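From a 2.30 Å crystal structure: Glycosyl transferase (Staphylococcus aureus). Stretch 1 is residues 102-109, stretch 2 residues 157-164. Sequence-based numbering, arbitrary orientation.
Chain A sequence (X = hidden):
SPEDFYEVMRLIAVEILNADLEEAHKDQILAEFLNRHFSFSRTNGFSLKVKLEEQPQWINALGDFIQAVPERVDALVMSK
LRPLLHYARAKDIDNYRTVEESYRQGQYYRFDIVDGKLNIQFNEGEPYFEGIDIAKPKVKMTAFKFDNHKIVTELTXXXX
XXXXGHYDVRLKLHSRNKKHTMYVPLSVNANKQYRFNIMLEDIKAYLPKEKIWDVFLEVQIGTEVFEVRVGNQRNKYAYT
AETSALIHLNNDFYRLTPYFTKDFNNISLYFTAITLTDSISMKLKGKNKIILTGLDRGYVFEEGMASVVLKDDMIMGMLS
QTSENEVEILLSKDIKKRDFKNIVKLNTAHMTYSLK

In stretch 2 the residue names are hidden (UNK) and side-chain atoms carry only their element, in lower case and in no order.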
# COMPACT_ATOMS: atom_id res chain seq x y z
N SER A 102 -8.73 20.44 19.72
CA SER A 102 -8.99 19.10 19.21
C SER A 102 -9.16 19.07 17.68
O SER A 102 -8.82 18.08 17.04
CB SER A 102 -10.20 18.47 19.90
OG SER A 102 -9.96 18.20 21.27
N TYR A 103 -9.66 20.16 17.08
CA TYR A 103 -9.89 20.13 15.64
C TYR A 103 -8.58 20.19 14.85
O TYR A 103 -8.51 19.61 13.76
CB TYR A 103 -10.82 21.27 15.18
CG TYR A 103 -12.26 21.09 15.59
CD1 TYR A 103 -12.80 19.83 15.77
CD2 TYR A 103 -13.06 22.20 15.84
CE1 TYR A 103 -14.11 19.67 16.16
CE2 TYR A 103 -14.37 22.05 16.24
CZ TYR A 103 -14.89 20.78 16.40
OH TYR A 103 -16.20 20.62 16.79
N ARG A 104 -7.54 20.84 15.39
CA ARG A 104 -6.33 21.10 14.61
C ARG A 104 -5.59 19.80 14.26
O ARG A 104 -5.21 19.60 13.10
CB ARG A 104 -5.39 22.10 15.35
CG ARG A 104 -4.84 21.66 16.69
CD ARG A 104 -3.92 22.62 17.45
NE ARG A 104 -4.14 22.38 18.88
CZ ARG A 104 -3.37 21.61 19.65
NH1 ARG A 104 -2.29 21.02 19.16
NH2 ARG A 104 -3.67 21.41 20.93
N GLN A 105 -5.41 18.89 15.22
CA GLN A 105 -4.67 17.66 14.94
C GLN A 105 -5.55 16.42 14.89
O GLN A 105 -5.07 15.35 14.48
CB GLN A 105 -3.58 17.43 15.99
CG GLN A 105 -4.09 16.96 17.34
CD GLN A 105 -5.08 17.93 18.04
OE1 GLN A 105 -4.89 19.14 18.05
NE2 GLN A 105 -6.15 17.38 18.61
N GLY A 106 -6.78 16.51 15.36
CA GLY A 106 -7.62 15.33 15.37
C GLY A 106 -7.29 14.41 16.52
O GLY A 106 -7.22 13.19 16.36
N GLN A 107 -7.09 15.01 17.70
CA GLN A 107 -6.76 14.31 18.94
C GLN A 107 -7.89 14.63 19.91
O GLN A 107 -7.94 15.72 20.49
CB GLN A 107 -5.40 14.74 19.47
CG GLN A 107 -5.17 14.63 20.96
CD GLN A 107 -4.60 13.29 21.36
OE1 GLN A 107 -3.44 12.99 21.07
NE2 GLN A 107 -5.41 12.49 22.03
N TYR A 108 -8.80 13.68 20.06
CA TYR A 108 -9.93 13.81 20.97
C TYR A 108 -9.74 12.84 22.13
O TYR A 108 -9.12 11.79 21.99
CB TYR A 108 -11.24 13.53 20.22
CG TYR A 108 -11.34 14.28 18.91
CD1 TYR A 108 -11.61 15.63 18.88
CD2 TYR A 108 -11.12 13.63 17.70
CE1 TYR A 108 -11.69 16.33 17.69
CE2 TYR A 108 -11.20 14.32 16.50
CZ TYR A 108 -11.48 15.68 16.50
OH TYR A 108 -11.56 16.38 15.32
N TYR A 109 -10.27 13.23 23.29
CA TYR A 109 -10.25 12.32 24.44
C TYR A 109 -10.92 11.00 24.08
O TYR A 109 -10.36 9.93 24.29
CB TYR A 109 -10.93 12.99 25.63
CG TYR A 109 -11.13 12.08 26.82
CD1 TYR A 109 -10.09 11.83 27.71
CD2 TYR A 109 -12.36 11.48 27.07
CE1 TYR A 109 -10.27 11.00 28.80
CE2 TYR A 109 -12.54 10.65 28.15
CZ TYR A 109 -11.50 10.41 29.01
OH TYR A 109 -11.68 9.59 30.09
N UNK A 157 0.13 17.34 6.23
CA UNK A 157 -1.21 17.76 6.62
C UNK A 157 -1.08 18.61 7.88
O UNK A 157 -0.92 18.09 8.98
c UNK A 157 -2.11 16.56 6.87
c UNK A 157 -2.16 15.46 5.82
c UNK A 157 -3.28 14.48 6.14
c UNK A 157 -2.34 16.05 4.44
N UNK A 158 -1.13 19.93 7.72
CA UNK A 158 -0.98 20.82 8.87
C UNK A 158 -2.22 20.80 9.75
O UNK A 158 -2.11 20.84 10.98
c UNK A 158 -0.67 22.24 8.41
n UNK A 158 1.15 23.63 7.61
c UNK A 158 0.81 22.46 8.14
o UNK A 158 1.64 21.59 8.43
N UNK A 159 -3.41 20.73 9.15
CA UNK A 159 -4.64 20.70 9.92
C UNK A 159 -5.59 19.67 9.32
O UNK A 159 -5.80 19.64 8.11
o UNK A 159 -4.88 25.29 11.66
o UNK A 159 -6.62 24.38 10.67
c UNK A 159 -4.70 23.02 10.98
c UNK A 159 -5.31 22.08 9.95
c UNK A 159 -5.45 24.32 11.11
N UNK A 160 -6.14 18.83 10.20
CA UNK A 160 -7.06 17.77 9.81
C UNK A 160 -7.78 17.32 11.07
O UNK A 160 -7.13 17.05 12.09
c UNK A 160 -7.56 13.67 7.11
c UNK A 160 -8.80 14.13 6.69
c UNK A 160 -9.23 15.38 7.07
c UNK A 160 -6.76 14.48 7.90
c UNK A 160 -6.31 16.60 9.16
c UNK A 160 -7.18 15.74 8.29
c UNK A 160 -8.43 16.18 7.87
N UNK A 161 -9.10 17.25 11.01
CA UNK A 161 -9.89 16.96 12.20
C UNK A 161 -9.89 15.49 12.57
O UNK A 161 -10.73 15.07 13.37
s UNK A 161 -13.15 19.50 12.05
c UNK A 161 -11.32 17.45 12.01
c UNK A 161 -11.48 18.92 12.35
c UNK A 161 -13.47 18.72 10.49
N UNK A 162 -8.97 14.69 12.03
CA UNK A 162 -8.92 13.27 12.35
C UNK A 162 -7.46 12.82 12.38
O UNK A 162 -6.67 13.16 11.49
c UNK A 162 -10.48 10.00 10.88
c UNK A 162 -9.54 10.93 11.63
c UNK A 162 -9.41 12.79 9.93
c UNK A 162 -9.75 12.42 11.36
N UNK A 163 -7.12 12.06 13.42
CA UNK A 163 -5.75 11.67 13.66
C UNK A 163 -5.24 10.63 12.69
O UNK A 163 -5.98 9.96 11.96
N UNK A 164 -3.91 10.49 12.70
CA UNK A 164 -3.22 9.55 11.83
C UNK A 164 -3.75 8.13 12.01
O UNK A 164 -4.11 7.72 13.11
c UNK A 164 -1.72 9.59 12.15
c UNK A 164 -0.78 7.71 10.73
c UNK A 164 -0.78 9.20 11.02
o UNK A 164 -1.01 6.92 11.68
o UNK A 164 -0.56 7.33 9.56
O HOH W 1 -9.30 12.05 15.53

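Position 157 carries four side-chain carbons, forked at the second and not at the first, and none of them touches stretch 1. That branching separates leucine from isoleucine, so the residue is Leu157. It lies in a strand that enters from earlier in the chain.

Position 158 has two carbons, the second bearing one oxygen and one nitrogen. The CA-to-CB bond points away from stretch 1, and the side chain makes no contact there. The short amide is Asn158.

At position 159 three carbons end in two oxygens, and the CA-to-CB bond runs sideways. The backbone makes the closer approach: CA of 159 lies 3.4 Å from Arg104 O, a CA-H...O contact with an angle of 148° at the hydrogen. A carboxylate one methylene longer than aspartate makes this Glu159.

Position 160 shows one carbon followed by a six-membered carbon ring with no oxygen attached. Its CA-to-CB bond points away from stretch 1, while its backbone does the joining: N of 160 donates a hydrogen bond to Arg104 O at 3.1 Å, with a nearly straight N-H...O angle of 166°. The bare ring identifies Phe160. Its carbonyl is less well placed: Phe160 O is 3.3 Å from Gly106 N, but the angle is too poor for a hydrogen bond, and Gly106 N instead donates to Ser102 O at 3.1 Å.

Position 161 has an unbranched side chain of two carbons, a sulfur and a terminal carbon. The carbon next to CB is 3.7 Å from Tyr103 CB, and the sulfur meets the Tyr103 ring obliquely. This thioether is Met161. With 86 Å² covered, it gives up more surface to the other stretch than any other residue here. Met161 SD stands 4.2 Å from the centroid of the Tyr103 ring, 30° off the normal. The backbone adds a CA-H...O contact, Met161 CA to Tyr103 O at 3.4 Å, and accepts a very short hydrogen bond of 2.5 Å from Tyr108 OH to Met161 O.

Position 162 holds four carbons forked at the first, one arm two carbons long. The CA-to-CB bond points away, but the backbone is close, CA of 162 lying 3.9 Å from Gly106 CA. The residue is Ile162.

Position 163 has no side-chain atoms. Its N lies 3.2 Å from Gly106 O at a poor angle; water 1 connects them instead, donating to Gly106 O at 2.5 Å and accepting from N of 163 at 3.0 Å. This is Gly163, where an ideal CB would fall 2.9 Å from Gly106 O, a clash.

Position 164 again has three carbons, the third with two oxygens, and its side chain makes no contact with stretch 1: Glu164.

The contact therefore rests largely on backbone packed against the end of a helix. Gly106, with phi/psi of 79/43, is the first residue to leave helical geometry, and a CB there would lie 2.4 Å from Ile162 C. The absence of side chains at Gly106 and Gly163 lets the two stretches approach, while Met161 against Tyr103 and the Tyr108 hydroxyl supply the side-chain contribution.

Stretch 2, residues 157-164: LNEFMIGE
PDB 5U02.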